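Local coordinates for uridylate kinase (Bacillus anthracis, PDB 2JJX), which catalyses the ATP-dependent phosphorylation of UMP to UDP in pyrimidine biosynthesis and carries an allosteric nucleotide-binding site, at residues Y12-A25 / G51-I63. Sequence-based numbering, arbitrary orientation.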
loop_
_atom_site.group_PDB
_atom_site.type_symbol
_atom_site.label_atom_id
_atom_site.label_comp_id
_atom_site.label_asym_id
_atom_site.label_seq_id
_atom_site.Cartn_x
_atom_site.Cartn_y
_atom_site.Cartn_z
ATOM N N TYR A 12 -27.115 3.273 -27.606
ATOM C CA TYR A 12 -25.864 3.587 -26.930
ATOM C C TYR A 12 -24.898 2.422 -27.058
ATOM O O TYR A 12 -25.290 1.260 -26.993
ATOM C CB TYR A 12 -26.136 3.873 -25.460
ATOM C CG TYR A 12 -27.273 4.836 -25.238
ATOM C CD1 TYR A 12 -27.126 6.181 -25.575
ATOM C CD2 TYR A 12 -28.404 4.459 -24.516
ATOM C CE1 TYR A 12 -28.119 7.120 -25.279
ATOM C CE2 TYR A 12 -29.405 5.393 -24.201
ATOM C CZ TYR A 12 -29.254 6.718 -24.599
ATOM O OH TYR A 12 -30.227 7.653 -24.329
ATOM N N LYS A 13 -23.619 2.736 -27.167
ATOM C CA LYS A 13 -22.601 1.698 -27.211
ATOM C C LYS A 13 -22.092 1.373 -25.802
ATOM O O LYS A 13 -21.755 0.219 -25.535
ATOM C CB LYS A 13 -21.417 2.111 -28.087
ATOM C CG LYS A 13 -21.776 2.713 -29.428
ATOM C CD LYS A 13 -20.645 2.521 -30.422
ATOM C CE LYS A 13 -20.981 1.456 -31.453
ATOM N NZ LYS A 13 -20.143 1.625 -32.672
ATOM N N ARG A 14 -21.983 2.393 -24.941
ATOM C CA ARG A 14 -21.467 2.257 -23.570
ATOM C C ARG A 14 -22.453 2.817 -22.569
ATOM O O ARG A 14 -22.965 3.918 -22.725
ATOM C CB ARG A 14 -20.151 3.014 -23.403
ATOM C CG ARG A 14 -18.961 2.149 -23.043
ATOM C CD ARG A 14 -18.333 2.587 -21.746
ATOM N NE ARG A 14 -16.995 3.162 -21.899
ATOM C CZ ARG A 14 -16.061 2.732 -22.744
ATOM N NH1 ARG A 14 -16.301 1.739 -23.585
ATOM N NH2 ARG A 14 -14.880 3.328 -22.769
ATOM N N VAL A 15 -22.620 2.109 -21.465
ATOM C CA VAL A 15 -23.657 2.459 -20.502
ATOM C C VAL A 15 -23.310 2.146 -19.034
ATOM O O VAL A 15 -22.680 1.152 -18.734
ATOM C CB VAL A 15 -24.919 1.711 -20.946
ATOM C CG1 VAL A 15 -25.345 0.678 -19.925
ATOM C CG2 VAL A 15 -26.018 2.682 -21.354
ATOM N N LEU A 16 -23.760 2.981 -18.110
ATOM C CA LEU A 16 -23.536 2.749 -16.680
ATOM C C LEU A 16 -24.877 2.469 -16.062
ATOM O O LEU A 16 -25.782 3.285 -16.162
ATOM C CB LEU A 16 -22.962 3.995 -15.985
ATOM C CG LEU A 16 -22.576 4.016 -14.493
ATOM C CD1 LEU A 16 -23.715 3.694 -13.540
ATOM C CD2 LEU A 16 -21.330 3.194 -14.191
ATOM N N ILE A 17 -24.993 1.331 -15.395
ATOM C CA ILE A 17 -26.231 1.009 -14.721
ATOM C C ILE A 17 -26.152 1.272 -13.223
ATOM O O ILE A 17 -25.311 0.721 -12.532
ATOM C CB ILE A 17 -26.682 -0.391 -14.981
ATOM C CG1 ILE A 17 -26.899 -0.604 -16.475
ATOM C CG2 ILE A 17 -27.943 -0.649 -14.192
ATOM C CD1 ILE A 17 -26.906 -2.088 -16.886
ATOM N N LYS A 18 -27.043 2.117 -12.719
ATOM C CA LYS A 18 -27.064 2.389 -11.298
ATOM C C LYS A 18 -28.230 1.623 -10.697
ATOM O O LYS A 18 -29.386 1.778 -11.118
ATOM C CB LYS A 18 -27.161 3.893 -11.016
ATOM C CG LYS A 18 -28.070 4.256 -9.861
ATOM C CD LYS A 18 -27.258 4.669 -8.658
ATOM C CE LYS A 18 -28.132 5.465 -7.693
ATOM N NZ LYS A 18 -29.129 4.619 -6.944
ATOM N N LEU A 19 -27.866 0.739 -9.770
ATOM C CA LEU A 19 -28.759 -0.172 -9.075
ATOM C C LEU A 19 -28.675 0.121 -7.581
ATOM O O LEU A 19 -27.584 0.144 -7.009
ATOM C CB LEU A 19 -28.204 -1.589 -9.250
ATOM C CG LEU A 19 -28.880 -2.682 -10.069
ATOM C CD1 LEU A 19 -30.352 -2.360 -10.150
ATOM C CD2 LEU A 19 -28.244 -2.712 -11.439
ATOM N N SER A 20 -29.820 0.228 -6.922
ATOM C CA SER A 20 -29.836 0.417 -5.478
ATOM C C SER A 20 -29.679 -0.948 -4.832
ATOM O O SER A 20 -30.081 -1.955 -5.400
ATOM C CB SER A 20 -31.149 1.083 -5.007
ATOM O OG SER A 20 -30.899 2.187 -4.136
ATOM N N GLY A 21 -29.093 -0.978 -3.642
ATOM C CA GLY A 21 -28.929 -2.200 -2.883
ATOM C C GLY A 21 -30.248 -2.869 -2.565
ATOM O O GLY A 21 -30.345 -4.081 -2.513
ATOM N N GLY A 22 -31.286 -2.072 -2.397
ATOM C CA GLY A 22 -32.612 -2.567 -2.088
ATOM C C GLY A 22 -33.218 -3.492 -3.132
ATOM O O GLY A 22 -34.135 -4.262 -2.854
ATOM N N ALA A 23 -32.734 -3.392 -4.363
ATOM C CA ALA A 23 -33.246 -4.220 -5.444
ATOM C C ALA A 23 -32.739 -5.655 -5.338
ATOM O O ALA A 23 -33.209 -6.525 -6.070
ATOM C CB ALA A 23 -32.847 -3.644 -6.802
ATOM N N LEU A 24 -31.690 -5.888 -4.547
ATOM C CA LEU A 24 -31.099 -7.228 -4.490
ATOM C C LEU A 24 -31.818 -8.047 -3.452
ATOM O O LEU A 24 -31.732 -9.269 -3.438
ATOM C CB LEU A 24 -29.600 -7.198 -4.182
ATOM C CG LEU A 24 -28.707 -6.570 -5.248
ATOM C CD1 LEU A 24 -29.097 -5.109 -5.453
ATOM C CD2 LEU A 24 -27.285 -6.636 -4.774
ATOM N N ALA A 25 -32.573 -7.357 -2.611
ATOM C CA ALA A 25 -33.320 -8.024 -1.570
ATOM C C ALA A 25 -34.792 -7.808 -1.814
ATOM O O ALA A 25 -35.197 -6.835 -2.449
ATOM C CB ALA A 25 -32.951 -7.447 -0.219
ATOM N N GLY A 51 -24.141 -6.449 -27.169
ATOM C CA GLY A 51 -22.768 -6.013 -27.321
ATOM C C GLY A 51 -22.589 -4.564 -26.930
ATOM O O GLY A 51 -21.673 -3.870 -27.378
ATOM N N ILE A 52 -23.501 -4.108 -26.083
ATOM C CA ILE A 52 -23.397 -2.801 -25.461
ATOM C C ILE A 52 -22.466 -3.025 -24.282
ATOM O O ILE A 52 -22.547 -4.067 -23.624
ATOM C CB ILE A 52 -24.773 -2.351 -24.957
ATOM C CG1 ILE A 52 -25.674 -2.056 -26.154
ATOM C CG2 ILE A 52 -24.632 -1.125 -24.061
ATOM C CD1 ILE A 52 -27.035 -1.587 -25.766
ATOM N N GLU A 53 -21.548 -2.092 -24.049
ATOM C CA GLU A 53 -20.646 -2.230 -22.912
ATOM C C GLU A 53 -21.212 -1.693 -21.603
ATOM O O GLU A 53 -21.764 -0.600 -21.553
ATOM C CB GLU A 53 -19.266 -1.682 -23.213
ATOM C CG GLU A 53 -18.911 -1.805 -24.643
ATOM C CD GLU A 53 -17.894 -0.766 -25.045
ATOM O OE1 GLU A 53 -17.538 0.048 -24.183
ATOM O OE2 GLU A 53 -17.459 -0.740 -26.213
ATOM N N VAL A 54 -21.199 -2.551 -20.590
ATOM C CA VAL A 54 -21.816 -2.272 -19.307
ATOM C C VAL A 54 -20.870 -2.080 -18.129
ATOM O O VAL A 54 -19.968 -2.881 -17.930
ATOM C CB VAL A 54 -22.808 -3.429 -18.988
ATOM C CG1 VAL A 54 -23.267 -3.338 -17.556
ATOM C CG2 VAL A 54 -23.994 -3.400 -19.920
ATOM N N SER A 55 -21.157 -1.073 -17.306
ATOM C CA SER A 55 -20.509 -0.846 -16.013
ATOM C C SER A 55 -21.670 -0.851 -15.041
ATOM O O SER A 55 -22.762 -0.456 -15.423
ATOM C CB SER A 55 -19.870 0.544 -15.941
ATOM O OG SER A 55 -19.301 0.912 -17.180
ATOM N N ILE A 56 -21.457 -1.280 -13.800
ATOM C CA ILE A 56 -22.548 -1.304 -12.826
ATOM C C ILE A 56 -22.122 -0.695 -11.505
ATOM O O ILE A 56 -21.008 -0.937 -11.043
ATOM C CB ILE A 56 -23.098 -2.733 -12.655
ATOM C CG1 ILE A 56 -23.357 -3.381 -14.017
ATOM C CG2 ILE A 56 -24.282 -2.792 -11.698
ATOM C CD1 ILE A 56 -24.059 -4.709 -13.942
ATOM N N VAL A 57 -22.996 0.115 -10.916
ATOM C CA VAL A 57 -22.756 0.700 -9.597
ATOM C C VAL A 57 -23.919 0.317 -8.669
ATOM O O VAL A 57 -25.082 0.557 -8.979
ATOM C CB VAL A 57 -22.508 2.213 -9.681
ATOM C CG1 VAL A 57 -22.486 2.833 -8.311
ATOM C CG2 VAL A 57 -21.199 2.493 -10.386
ATOM N N ILE A 58 -23.620 -0.428 -7.606
ATOM C CA ILE A 58 -24.666 -0.875 -6.673
ATOM C C ILE A 58 -24.582 -0.115 -5.352
ATOM O O ILE A 58 -23.498 0.227 -4.898
ATOM C CB ILE A 58 -24.608 -2.409 -6.381
ATOM C CG1 ILE A 58 -23.666 -3.110 -7.341
ATOM C CG2 ILE A 58 -25.992 -3.064 -6.432
ATOM C CD1 ILE A 58 -24.058 -4.548 -7.548
ATOM N N GLY A 59 -25.722 0.063 -4.696
ATOM C CA GLY A 59 -25.777 0.669 -3.382
ATOM C C GLY A 59 -25.652 -0.415 -2.323
ATOM O O GLY A 59 -25.676 -1.598 -2.664
ATOM N N GLY A 60 -25.489 -0.040 -1.056
ATOM C CA GLY A 60 -25.368 -1.036 -0.005
ATOM C C GLY A 60 -26.555 -1.121 0.910
ATOM O O GLY A 60 -26.453 -1.565 2.031
ATOM N N GLY A 61 -27.684 -0.635 0.432
ATOM C CA GLY A 61 -28.888 -0.524 1.234
ATOM C C GLY A 61 -29.533 -1.763 1.842
ATOM O O GLY A 61 -30.264 -1.683 2.828
ATOM N N ASN A 62 -29.346 -2.909 1.200
ATOM C CA ASN A 62 -29.955 -4.152 1.651
ATOM C C ASN A 62 -29.149 -4.706 2.813
ATOM O O ASN A 62 -29.497 -5.736 3.363
ATOM C CB ASN A 62 -29.984 -5.171 0.515
ATOM C CG ASN A 62 -28.600 -5.429 -0.065
ATOM O OD1 ASN A 62 -27.786 -4.509 -0.221
ATOM N ND2 ASN A 62 -28.329 -6.679 -0.390
ATOM N N ILE A 63 -28.047 -4.050 3.151
ATOM C CA ILE A 63 -27.204 -4.508 4.246
ATOM C C ILE A 63 -27.212 -3.515 5.395
ATOM O O ILE A 63 -27.348 -3.891 6.551
ATOM C CB ILE A 63 -25.756 -4.701 3.766
ATOM C CG1 ILE A 63 -25.672 -5.726 2.645
ATOM C CG2 ILE A 63 -24.836 -4.989 4.927
ATOM C CD1 ILE A 63 -24.268 -5.840 2.110
#
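Leu16 sets CG beside its carbonyl carbon (chi1 -177°), and the end of the side chain comes over to strand 53-58, where CD2 lies 3.5 Å from CB of Ser55 and also meets CG2 of Val57. On the other face, Ile17 turns CG1 beside its own N (chi1 -60°), and its CD1 packs 3.9 Å from CG1 of Val54. Leu19 and Ile56 run side by side there, while Leu24 CD1 meets Ile58 CG2 at 3.8 Å, the two side chains crossing at about a right angle. Between these layers, strands 14-19 and 53-58, with the flanking Lys13 and Gly59, are joined in parallel by seven backbone hydrogen bonds, from Glu53 N to Lys13 O at one end to Gly59 N to Leu19 O, 3.0 Å, at the other. Beyond the strand ends the glycine-rich turns meet, with CA of Gly21 against Gly59 O; CB of Asn62 packs against Gly21 O, while its side-chain ND2 and OD1 are hydrogen-bonded to Ser31 O and Asn90 ND2. This is the first beta-alpha-beta unit of the amino acid kinase fold. Helix 34-48 makes the crossover and packs on Val54, Ile56 and Leu24; helix 150-160 covers Leu16 and Val57 on the opposite face, and strand 164-169 continues the sheet beyond 14-19.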